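Local coordinates for protein HI_1472 (Haemophilus influenzae, PDB 3PSH) that binds molybdate and tungstate in the periplasm and serves as the solute-binding component of the MolBCA ABC transporter, a low-affinity molybdate importer, at residues Gln25-Asn30 against Trp278-Pro283; Val110-Arg115 against Glu145-Val150; Gly139-Ile144 against Glu159-Ala164; Val240-Pro245 against Met271-Lys276. All coordinates share one frame; numbering follows the deposited sequence.

Contact 1: residues Gln25-Asn30 against Trp278-Pro283. With MOO (molybdate ion), chain B.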
# COMPACT_ATOMS: atom_id res chain seq x y z
N GLN A 25 9.41 5.15 4.90
CA GLN A 25 8.57 4.33 4.01
C GLN A 25 7.14 4.76 4.32
O GLN A 25 6.73 4.75 5.51
CB GLN A 25 8.78 2.84 4.34
CG GLN A 25 8.15 1.94 3.20
CD GLN A 25 7.67 0.61 3.65
OE1 GLN A 25 8.09 -0.43 3.06
NE2 GLN A 25 6.87 0.57 4.71
N HIS A 26 6.30 5.16 3.31
CA HIS A 26 4.93 5.56 3.47
C HIS A 26 3.98 4.45 3.94
O HIS A 26 3.07 4.68 4.70
CB HIS A 26 4.35 6.19 2.18
CG HIS A 26 4.58 5.37 0.94
ND1 HIS A 26 5.84 5.07 0.45
CD2 HIS A 26 3.71 4.84 0.03
CE1 HIS A 26 5.75 4.38 -0.68
NE2 HIS A 26 4.46 4.16 -0.90
N GLN A 27 4.31 3.22 3.55
CA GLN A 27 3.43 2.09 3.94
C GLN A 27 3.51 1.89 5.44
O GLN A 27 2.49 1.78 6.15
CB GLN A 27 3.77 0.78 3.25
CG GLN A 27 3.47 1.04 1.73
CD GLN A 27 4.68 1.33 0.93
OE1 GLN A 27 5.70 1.83 1.41
NE2 GLN A 27 4.57 1.01 -0.39
N THR A 28 4.75 1.83 5.93
CA THR A 28 4.88 1.69 7.39
C THR A 28 4.29 2.96 8.10
O THR A 28 3.67 2.83 9.14
CB THR A 28 6.34 1.61 7.77
OG1 THR A 28 6.87 0.34 7.37
CG2 THR A 28 6.52 1.81 9.27
N LEU A 29 4.47 4.18 7.55
CA LEU A 29 3.93 5.39 8.14
C LEU A 29 2.41 5.24 8.31
O LEU A 29 1.90 5.56 9.35
CB LEU A 29 4.34 6.65 7.30
CG LEU A 29 3.90 8.01 7.86
CD1 LEU A 29 4.26 8.10 9.42
CD2 LEU A 29 4.67 9.04 7.05
N ASN A 30 1.70 4.77 7.26
CA ASN A 30 0.24 4.71 7.29
C ASN A 30 -0.13 3.65 8.37
O ASN A 30 -1.06 3.86 9.10
CB ASN A 30 -0.23 4.30 5.87
CG ASN A 30 -1.73 4.12 5.80
OD1 ASN A 30 -2.50 4.85 6.48
ND2 ASN A 30 -2.15 3.19 4.94
N TRP A 278 -2.23 -0.62 -4.44
CA TRP A 278 -0.84 -0.18 -4.48
C TRP A 278 0.02 -1.44 -4.69
O TRP A 278 -0.43 -2.58 -4.66
CB TRP A 278 -0.50 0.37 -3.09
CG TRP A 278 -0.98 1.72 -2.85
CD1 TRP A 278 -1.82 2.52 -3.72
CD2 TRP A 278 -0.68 2.54 -1.73
NE1 TRP A 278 -2.02 3.75 -3.15
CE2 TRP A 278 -1.29 3.80 -1.95
CE3 TRP A 278 0.13 2.36 -0.57
CZ2 TRP A 278 -1.16 4.87 -1.01
CZ3 TRP A 278 0.31 3.45 0.31
CH2 TRP A 278 -0.39 4.65 0.12
N GLY A 279 1.30 -1.24 -4.94
CA GLY A 279 2.15 -2.43 -5.09
C GLY A 279 2.34 -3.19 -3.79
O GLY A 279 2.63 -4.37 -3.82
N TYR A 280 2.11 -2.53 -2.67
CA TYR A 280 2.11 -3.12 -1.30
C TYR A 280 0.66 -3.18 -0.71
O TYR A 280 -0.06 -2.14 -0.79
CB TYR A 280 2.98 -2.23 -0.31
CG TYR A 280 4.47 -2.30 -0.57
CD1 TYR A 280 5.37 -2.88 0.37
CD2 TYR A 280 4.99 -1.72 -1.72
CE1 TYR A 280 6.77 -2.93 0.11
CE2 TYR A 280 6.36 -1.79 -2.01
CZ TYR A 280 7.23 -2.35 -1.06
OH TYR A 280 8.60 -2.38 -1.41
N PRO A 281 0.32 -4.23 0.09
CA PRO A 281 -0.99 -4.31 0.69
C PRO A 281 -1.05 -3.36 1.92
O PRO A 281 -0.07 -3.27 2.68
CB PRO A 281 -1.03 -5.74 1.15
CG PRO A 281 0.47 -6.11 1.61
CD PRO A 281 1.19 -5.42 0.44
N MET A 282 -2.23 -2.78 2.16
CA MET A 282 -2.46 -1.93 3.31
C MET A 282 -3.75 -2.40 3.90
O MET A 282 -4.64 -2.86 3.15
CB MET A 282 -2.60 -0.43 2.91
CG MET A 282 -1.47 0.22 2.11
SD MET A 282 -0.16 1.02 3.18
CE MET A 282 0.25 -0.27 4.34
N PRO A 283 -3.85 -2.38 5.24
CA PRO A 283 -4.97 -3.05 5.87
C PRO A 283 -6.29 -2.50 5.40
O PRO A 283 -7.24 -3.29 5.27
CB PRO A 283 -4.79 -2.77 7.38
CG PRO A 283 -3.69 -1.58 7.46
CD PRO A 283 -2.87 -1.75 6.20
MO MOO B . 3.36 1.45 -3.64
O1 MOO B . 2.39 1.34 -5.02
O2 MOO B . 4.99 1.02 -3.97
O3 MOO B . 2.78 0.37 -2.45
O4 MOO B . 3.10 3.00 -2.99

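Contact 2: residues Val110-Arg115 against Glu145-Val150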
# COMPACT_ATOMS: atom_id res chain seq x y z
N VAL A 110 15.08 -1.11 10.67
CA VAL A 110 14.10 -2.17 10.58
C VAL A 110 13.44 -2.02 9.21
O VAL A 110 12.85 -0.98 8.90
CB VAL A 110 12.98 -1.99 11.61
CG1 VAL A 110 11.83 -3.10 11.45
CG2 VAL A 110 13.56 -2.12 13.00
N ALA A 111 13.72 -3.04 8.37
CA ALA A 111 13.25 -3.07 6.92
C ALA A 111 11.87 -3.70 6.86
O ALA A 111 11.59 -4.78 7.56
CB ALA A 111 14.28 -3.87 6.09
N ILE A 112 10.97 -3.03 6.16
CA ILE A 112 9.60 -3.53 6.08
C ILE A 112 9.25 -3.77 4.60
O ILE A 112 9.43 -2.92 3.76
CB ILE A 112 8.63 -2.50 6.67
CG1 ILE A 112 8.83 -2.34 8.20
CG2 ILE A 112 7.09 -2.92 6.35
CD1 ILE A 112 8.49 -3.57 9.14
N SER A 113 8.73 -4.98 4.35
CA SER A 113 8.32 -5.30 2.99
C SER A 113 6.82 -5.56 2.94
O SER A 113 6.29 -5.58 1.82
CB SER A 113 8.93 -6.62 2.52
OG SER A 113 8.51 -7.67 3.36
N LEU A 114 6.15 -5.87 4.09
CA LEU A 114 4.74 -6.34 4.05
C LEU A 114 4.57 -7.58 3.12
O LEU A 114 3.44 -7.86 2.57
CB LEU A 114 3.79 -5.20 3.64
CG LEU A 114 3.96 -3.97 4.56
CD1 LEU A 114 2.90 -2.91 4.08
CD2 LEU A 114 3.78 -4.29 6.02
N ARG A 115 5.62 -8.34 2.96
CA ARG A 115 5.60 -9.58 2.19
C ARG A 115 6.50 -10.66 2.83
O ARG A 115 7.62 -10.41 3.35
CB ARG A 115 5.95 -9.27 0.71
CG ARG A 115 7.35 -9.34 0.22
CD ARG A 115 7.37 -9.43 -1.31
NE ARG A 115 8.73 -9.21 -1.76
CZ ARG A 115 9.18 -8.07 -2.20
NH1 ARG A 115 8.44 -6.95 -2.27
NH2 ARG A 115 10.42 -8.02 -2.54
N GLU A 145 2.34 -6.78 12.62
CA GLU A 145 2.81 -7.28 13.98
C GLU A 145 4.12 -6.71 14.40
O GLU A 145 4.32 -6.34 15.62
CB GLU A 145 2.74 -8.80 14.11
CG GLU A 145 1.28 -9.31 13.95
CD GLU A 145 1.23 -10.82 13.71
OE1 GLU A 145 2.28 -11.41 13.38
OE2 GLU A 145 0.12 -11.37 13.77
N LEU A 146 5.03 -6.63 13.44
CA LEU A 146 6.45 -6.12 13.74
C LEU A 146 6.42 -4.63 14.09
O LEU A 146 7.01 -4.22 15.06
CB LEU A 146 7.39 -6.41 12.57
CG LEU A 146 8.77 -5.71 12.64
CD1 LEU A 146 9.55 -6.34 13.91
CD2 LEU A 146 9.59 -6.11 11.29
N ILE A 147 5.70 -3.82 13.29
CA ILE A 147 5.66 -2.37 13.54
C ILE A 147 4.97 -2.17 14.92
O ILE A 147 5.41 -1.33 15.71
CB ILE A 147 4.88 -1.66 12.40
CG1 ILE A 147 5.62 -1.94 11.08
CG2 ILE A 147 4.67 -0.18 12.72
CD1 ILE A 147 4.84 -1.66 9.74
N ALA A 148 3.91 -2.91 15.17
CA ALA A 148 3.22 -2.75 16.45
C ALA A 148 4.15 -3.15 17.60
O ALA A 148 4.11 -2.55 18.68
CB ALA A 148 1.87 -3.46 16.47
N GLU A 149 4.98 -4.16 17.40
CA GLU A 149 5.87 -4.60 18.55
C GLU A 149 6.85 -3.50 18.76
O GLU A 149 7.14 -3.13 19.88
CB GLU A 149 6.60 -5.87 18.10
CG GLU A 149 7.76 -6.38 19.09
CD GLU A 149 8.42 -7.66 18.59
OE1 GLU A 149 8.26 -8.09 17.41
OE2 GLU A 149 9.21 -8.25 19.35
N VAL A 150 7.43 -2.97 17.68
CA VAL A 150 8.47 -1.90 17.89
C VAL A 150 7.85 -0.74 18.68
O VAL A 150 8.51 -0.21 19.64
CB VAL A 150 9.09 -1.42 16.53
CG1 VAL A 150 9.97 -0.16 16.57
CG2 VAL A 150 9.81 -2.59 15.86

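Contact 3: residues Gly139-Ile144 against Glu159-Ala164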
# COMPACT_ATOMS: atom_id res chain seq x y z
N GLY A 139 2.50 -11.46 4.89
CA GLY A 139 3.54 -10.38 5.02
C GLY A 139 2.89 -9.14 5.63
O GLY A 139 3.57 -8.43 6.44
N LEU A 140 1.58 -8.90 5.34
CA LEU A 140 0.89 -7.76 5.87
C LEU A 140 0.70 -8.04 7.33
O LEU A 140 1.02 -7.21 8.17
CB LEU A 140 -0.49 -7.62 5.18
CG LEU A 140 -1.31 -6.47 5.77
CD1 LEU A 140 -0.67 -5.12 5.73
CD2 LEU A 140 -2.59 -6.42 4.89
N LYS A 141 0.26 -9.25 7.66
CA LYS A 141 0.06 -9.61 9.06
C LYS A 141 1.42 -9.52 9.82
O LYS A 141 1.45 -8.99 10.95
CB LYS A 141 -0.46 -11.09 9.22
CG LYS A 141 -0.57 -11.60 10.61
CD LYS A 141 -1.14 -13.02 10.51
CE LYS A 141 -0.92 -13.88 11.75
NZ LYS A 141 -1.08 -13.33 13.08
N GLN A 142 2.46 -10.11 9.26
CA GLN A 142 3.83 -10.15 9.96
C GLN A 142 4.36 -8.70 10.11
O GLN A 142 4.92 -8.29 11.14
CB GLN A 142 4.78 -11.02 9.16
CG GLN A 142 6.20 -10.91 9.55
CD GLN A 142 7.10 -11.69 8.63
OE1 GLN A 142 7.51 -11.17 7.64
NE2 GLN A 142 7.50 -12.94 9.03
N GLY A 143 4.13 -7.89 9.03
CA GLY A 143 4.57 -6.51 9.09
C GLY A 143 3.88 -5.64 10.11
O GLY A 143 4.49 -4.84 10.81
N ILE A 144 2.55 -5.72 10.08
CA ILE A 144 1.79 -4.99 11.08
C ILE A 144 2.26 -5.45 12.50
O ILE A 144 2.43 -4.59 13.40
CB ILE A 144 0.22 -5.17 10.88
CG1 ILE A 144 -0.25 -4.44 9.60
CG2 ILE A 144 -0.51 -4.53 12.11
CD1 ILE A 144 -1.77 -4.74 9.35
N GLU A 159 -5.80 -5.95 16.45
CA GLU A 159 -7.11 -5.53 16.00
C GLU A 159 -7.06 -5.09 14.53
O GLU A 159 -8.05 -5.26 13.74
CB GLU A 159 -7.55 -4.32 16.86
CG GLU A 159 -7.78 -4.78 18.30
CD GLU A 159 -7.87 -3.67 19.33
OE1 GLU A 159 -7.50 -2.49 19.01
OE2 GLU A 159 -8.23 -4.06 20.48
N LEU A 160 -5.93 -4.47 14.17
CA LEU A 160 -5.72 -3.97 12.79
C LEU A 160 -5.57 -5.14 11.81
O LEU A 160 -6.23 -5.17 10.69
CB LEU A 160 -4.43 -3.10 12.76
CG LEU A 160 -4.30 -2.42 11.35
CD1 LEU A 160 -5.40 -1.48 10.92
CD2 LEU A 160 -3.02 -1.55 11.47
N VAL A 161 -4.84 -6.19 12.22
CA VAL A 161 -4.74 -7.40 11.41
C VAL A 161 -6.13 -8.05 11.23
O VAL A 161 -6.51 -8.43 10.12
CB VAL A 161 -3.75 -8.41 12.04
CG1 VAL A 161 -3.84 -9.81 11.33
CG2 VAL A 161 -2.26 -7.82 11.96
N LYS A 162 -6.84 -8.19 12.33
CA LYS A 162 -8.19 -8.84 12.28
C LYS A 162 -9.13 -7.98 11.36
O LYS A 162 -9.81 -8.57 10.47
CB LYS A 162 -8.78 -9.07 13.74
CG LYS A 162 -10.09 -9.93 13.65
CD LYS A 162 -11.07 -9.90 14.84
CE LYS A 162 -12.50 -10.35 14.33
NZ LYS A 162 -13.09 -9.53 13.14
N ALA A 163 -9.12 -6.64 11.52
CA ALA A 163 -9.91 -5.78 10.63
C ALA A 163 -9.49 -5.95 9.16
O ALA A 163 -10.38 -6.01 8.24
CB ALA A 163 -9.87 -4.36 11.02
N ALA A 164 -8.17 -6.04 8.87
CA ALA A 164 -7.74 -6.10 7.47
C ALA A 164 -8.41 -7.24 6.68
O ALA A 164 -8.67 -7.14 5.45
CB ALA A 164 -6.15 -6.28 7.40

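Contact 4: residues Val240-Pro245 against Met271-Lys276. With MOO (molybdate ion), chain B.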
# COMPACT_ATOMS: atom_id res chain seq x y z
N VAL A 240 -7.72 4.46 -11.25
CA VAL A 240 -6.70 5.44 -10.91
C VAL A 240 -6.63 5.52 -9.37
O VAL A 240 -7.62 5.50 -8.68
CB VAL A 240 -6.98 6.84 -11.52
CG1 VAL A 240 -5.96 7.92 -11.06
CG2 VAL A 240 -6.88 6.75 -13.08
N GLN A 241 -5.40 5.58 -8.87
CA GLN A 241 -5.19 5.70 -7.42
C GLN A 241 -5.59 7.07 -6.95
O GLN A 241 -5.21 8.05 -7.65
CB GLN A 241 -3.69 5.48 -7.14
CG GLN A 241 -3.27 4.00 -7.43
CD GLN A 241 -1.76 3.68 -7.27
OE1 GLN A 241 -0.90 4.61 -7.13
NE2 GLN A 241 -1.45 2.38 -7.25
N ASP A 242 -6.23 7.15 -5.77
CA ASP A 242 -6.71 8.42 -5.20
C ASP A 242 -5.61 9.47 -5.04
O ASP A 242 -5.86 10.70 -5.22
CB ASP A 242 -7.36 8.21 -3.84
CG ASP A 242 -8.05 9.46 -3.32
OD1 ASP A 242 -8.92 10.01 -4.06
OD2 ASP A 242 -7.76 9.86 -2.17
N ARG A 243 -4.37 8.99 -4.79
CA ARG A 243 -3.25 10.00 -4.64
C ARG A 243 -2.82 10.68 -5.93
O ARG A 243 -2.03 11.63 -5.86
CB ARG A 243 -2.02 9.37 -4.01
CG ARG A 243 -1.54 8.10 -4.79
CD ARG A 243 -0.34 7.38 -4.01
NE ARG A 243 -0.02 6.16 -4.80
CZ ARG A 243 0.90 5.22 -4.42
NH1 ARG A 243 1.61 5.48 -3.29
NH2 ARG A 243 1.17 4.14 -5.15
N TYR A 244 -3.28 10.15 -7.09
CA TYR A 244 -2.97 10.71 -8.40
C TYR A 244 -4.21 11.10 -9.20
O TYR A 244 -4.40 10.68 -10.32
CB TYR A 244 -2.13 9.72 -9.16
CG TYR A 244 -0.80 9.39 -8.48
CD1 TYR A 244 0.04 10.40 -7.96
CD2 TYR A 244 -0.36 8.05 -8.32
CE1 TYR A 244 1.26 10.09 -7.34
CE2 TYR A 244 0.97 7.75 -7.76
CZ TYR A 244 1.71 8.77 -7.24
OH TYR A 244 2.96 8.55 -6.64
N PRO A 245 -5.03 11.98 -8.64
CA PRO A 245 -6.30 12.25 -9.26
C PRO A 245 -6.19 12.92 -10.63
O PRO A 245 -7.10 12.72 -11.46
CB PRO A 245 -6.91 13.26 -8.28
CG PRO A 245 -5.74 13.97 -7.64
CD PRO A 245 -4.76 12.83 -7.47
N MET A 271 -10.17 5.72 -7.57
CA MET A 271 -10.52 4.86 -6.40
C MET A 271 -10.54 5.69 -5.13
O MET A 271 -9.81 6.70 -5.05
CB MET A 271 -9.54 3.66 -6.23
CG MET A 271 -9.41 2.86 -7.49
SD MET A 271 -8.34 1.42 -7.44
CE MET A 271 -9.18 0.42 -6.14
N PRO A 272 -11.31 5.25 -4.14
CA PRO A 272 -11.30 6.04 -2.95
C PRO A 272 -9.95 5.99 -2.22
O PRO A 272 -9.09 5.07 -2.38
CB PRO A 272 -12.24 5.32 -1.99
CG PRO A 272 -13.29 4.71 -2.98
CD PRO A 272 -12.48 4.33 -4.20
N GLU A 273 -9.87 6.93 -1.28
CA GLU A 273 -8.70 7.08 -0.52
C GLU A 273 -8.20 5.75 0.15
O GLU A 273 -6.98 5.48 0.13
CB GLU A 273 -9.03 8.01 0.64
CG GLU A 273 -7.91 8.36 1.60
CD GLU A 273 -8.44 9.39 2.62
OE1 GLU A 273 -9.20 9.01 3.59
OE2 GLU A 273 -8.04 10.59 2.40
N TYR A 274 -9.16 5.00 0.72
CA TYR A 274 -8.88 3.75 1.41
C TYR A 274 -8.56 2.59 0.49
O TYR A 274 -8.05 1.55 0.91
CB TYR A 274 -9.99 3.37 2.39
CG TYR A 274 -11.32 3.38 1.72
CD1 TYR A 274 -11.68 2.30 0.95
CD2 TYR A 274 -12.20 4.45 1.87
CE1 TYR A 274 -12.95 2.25 0.32
CE2 TYR A 274 -13.46 4.41 1.26
CZ TYR A 274 -13.79 3.33 0.46
OH TYR A 274 -15.00 3.17 -0.19
N ALA A 275 -8.89 2.77 -0.79
CA ALA A 275 -8.96 1.57 -1.73
C ALA A 275 -7.69 1.54 -2.47
O ALA A 275 -7.66 1.76 -3.72
CB ALA A 275 -10.16 1.67 -2.64
N LYS A 276 -6.59 1.38 -1.71
CA LYS A 276 -5.23 1.47 -2.27
C LYS A 276 -4.81 0.24 -3.11
O LYS A 276 -4.42 -0.81 -2.57
CB LYS A 276 -4.24 1.67 -1.13
CG LYS A 276 -4.67 2.86 -0.32
CD LYS A 276 -3.58 3.06 0.83
CE LYS A 276 -3.62 4.54 1.39
NZ LYS A 276 -4.86 4.71 2.18
MO MOO B . 3.36 1.45 -3.64
O1 MOO B . 2.39 1.34 -5.02
O2 MOO B . 4.99 1.02 -3.97
O3 MOO B . 2.78 0.37 -2.45
O4 MOO B . 3.10 3.00 -2.99
O HOH W 1 -6.78 4.74 -3.93
O HOH W 2 -8.56 11.74 -0.11

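Contact 1: residues Gln25-Asn30 against Trp278-Pro283
His-26 and Gln-27, on the first turn of helix 26-34, meet Trp-278, Tyr-280 and Met-282 in a buried contact bridged by molybdate, close to the centre of the chain, where the loop leading into helix 283-297 faces the N-terminal lobe. Molybdate links the two segments through hydrogen bonds. His-26 NE2 donates to MOO O4 at 2.8 Å (N-H...O 162°), with the oxygen in the plane of the imidazole at its edge. O3 is gripped from both segments: Gln-27 NE2 lies 2.8 Å from it and the backbone N of Tyr-280 3.0 Å. O1 takes a nearly straight bond from Gly-279 N (2.8 Å, 176°).

Side chains close the wall around these donors. The Gln-27 chain bends at chi2 (100°), which turns CD toward the phenol ring, and CD sits 3.9 Å above one face of Tyr-280, offset toward the rim. Trp-278 brings CZ3 to His-26 CD2 (3.7 Å), the two rings meeting obliquely, while one face of the indole lies under MOO O4. Away from the molybdate, Met-282 CE touches Gln-27 O at 3.5 Å, and its SD accepts a weak hydrogen bond from Asn-30 ND2 (3.4 Å); Glu-284 also binds that amide nitrogen and Tyr-56 its OD1. Tyr-280 OH is held by Asn-92. With Tyr-196 and Arg-243 completing the shell, this is the interlobe ligand cleft of a member of the bacterial solute-binding protein 8 family, lined by a helix N-terminus and backbone N-H groups suited to an oxyanion.

Contact 2: residues Val110-Arg115 against Glu145-Val150
Val-110 and Ile-112 of strand 109-112 pack against Leu-146 and Ile-147 of helix 132-151, an alpha/beta layer in which the helix covers an outermost strand of the parallel sheet of the N-terminal lobe. The two short axes run nearly antiparallel, at 150°, and come within 10.3 Å, with the CA atoms of Ile-112 and Ile-147 8.5 Å apart. Val-110 and Ile-112, two positions apart, point toward the helix, while Ala-111 between them points away.

The side-chain contacts are all apolar, and branch orientation decides which methyls meet. Val-110 holds CG1 anti to its backbone N (chi1 176°), directing this methyl to Leu-146 CD2 at 3.8 Å in a tip-to-tip approach. Ile-112 turns CD1 back with chi2 at -66°, and that terminal methyl becomes the busiest atom of the contact. The Ile-112 side chain slides past that of Leu-146 in the opposite direction, its CD1 3.5 Å from Leu-146 CD2, and crosses Ile-147 obliquely. Leu-146 CD2 thus touches both strand residues, which meet it from the same side, while Ile-147, whose CB is not aimed at the strand, still brings the end of its side chain in.

Neighbours extend the same core: Phe-89 of strand 87-91 touches Val-110, Ile-112 and Val-150, and Thr-28 of the ligand-binding helix lies against both isoleucines. In the loop that follows the strand, Ser-113 OG donates to Arg-115 O (2.9 Å). On the Ile-147 side, Ile-112 CD1 lies 3.8 Å from Ile-147 CG1 and 4.2 Å from Ile-147 CD1.

Contact 3: residues Gly139-Ile144 against Glu159-Ala164
Lys-141 and Val-161 have the nearest CA atoms, 5.8 Å apart, where segments 139-144 and 159-164 run nearly antiparallel at 161° with their helix axes 9.7 Å apart. The pairing is an alpha-alpha hairpin: helix 132-151 is followed almost at once by helix 154-165, which folds back along it.

Val-161 is the central side chain, its two methyls dividing the work. CG1, held anti to the backbone N (chi1 169°), rests 3.8 Å from Lys-141 CG, on the aliphatic part of a lysine whose NZ forms a salt bridge with Glu-145 one turn on. CG2, the other branch, meets Ile-144 CG2 at 3.7 Å, the Val-161 and Ile-144 side chains sliding past each other in opposite directions. The Ile-144 side chain also works from two branches: CG2 approaches Leu-160 CD2 at 3.9 Å, and CD1 reaches Leu-160 CG at 4.0 Å, the two side chains crossing at about a right angle. Val-161 and Leu-160, adjacent on one helix, therefore straddle a single isoleucine on the other.

Lys-141 marks the solvent-facing margin, while Leu-140, Ile-144, Leu-160 and Ala-164 are buried. On the inner side Pro-283 of helix 283-297 touches Leu-140, Leu-160 and Ala-164, and Tyr-314 and Phe-318 of helix 307-319 lie against Leu-160, so the hairpin is packed onto the C-terminal helices. Away from the connection between the two helices the side-chain contact is longer: Leu-140 CD2 is 4.4 Å from Ala-164 CB.

Contact 4: residues Val240-Pro245 against Met271-Lys276
Val-240 and Asp-242 meet Met-271 and Glu-273 where two neighbouring parallel strands of the C-terminal lobe, 237-240 and 268-270, run out into loops, each forming a type I beta turn (241-244 and 272-275). The tight part continues the sheet: Met-271 N donates to Val-240 O at 2.8 Å (174°), almost on the carbonyl axis. Beside it Asp-242 CB presses on Met-271 O at 3.1 Å, and a water accepts from Asp-242 N while donating to Pro-272 O, pinning the two turns together.

Toward solvent the fit loosens. Asp-242 OD2 and Glu-273 OE2 stay 4.6 Å apart, their carboxylate planes steeply inclined, and a second water donates to both, 2.9 Å from OD2 and 2.8 Å from OE2. This would soften the repulsion of like charges, which Asp-326 near Asp-242 OD1 probably adds to. Glu-273 OE1 bonds to Tyr-315 OH.

The first turn also presents Arg-243 to the bound molybdate. Its CG sits over the centre of the Tyr-244 ring, and NE and NH2 both grip Gln-241 OE1 from the same face of the amide, each at 2.9 Å, with OE1 in the guanidinium plane. This side-on hold, with Asn-190 as a further donor to OE1, fixes the rotation of the guanidinium; Arg-243 NH1 then reaches MOO O4 at 2.9 Å, and Arg-243 NH2 bonds both MOO O1 and MOO O4, each at 3.1 Å.

Overall arrangement
The four contacts share one two-lobed periplasmic binding fold. Contact 1 lies centrally and closes the longest span of chain, enclosing the other three. Contacts 2 and 3 fall on the N-terminal-lobe side, their centres about 10 Å apart; both use helix 132-151, one packing it on the first parallel sheet and the other on helix 154-165, and their segments alternate along the sequence. Contact 4 follows later, at the second parallel sheet, its centre about 24 Å from that of contact 2 across the chain's centre. Contacts 1 and 4 share molybdate: His-26 and Gln-27 bind it from the N-terminal-lobe helix 26-34, Arg-243 from the loop after strand 237-240 of the second sheet, so both lobes hold the anion.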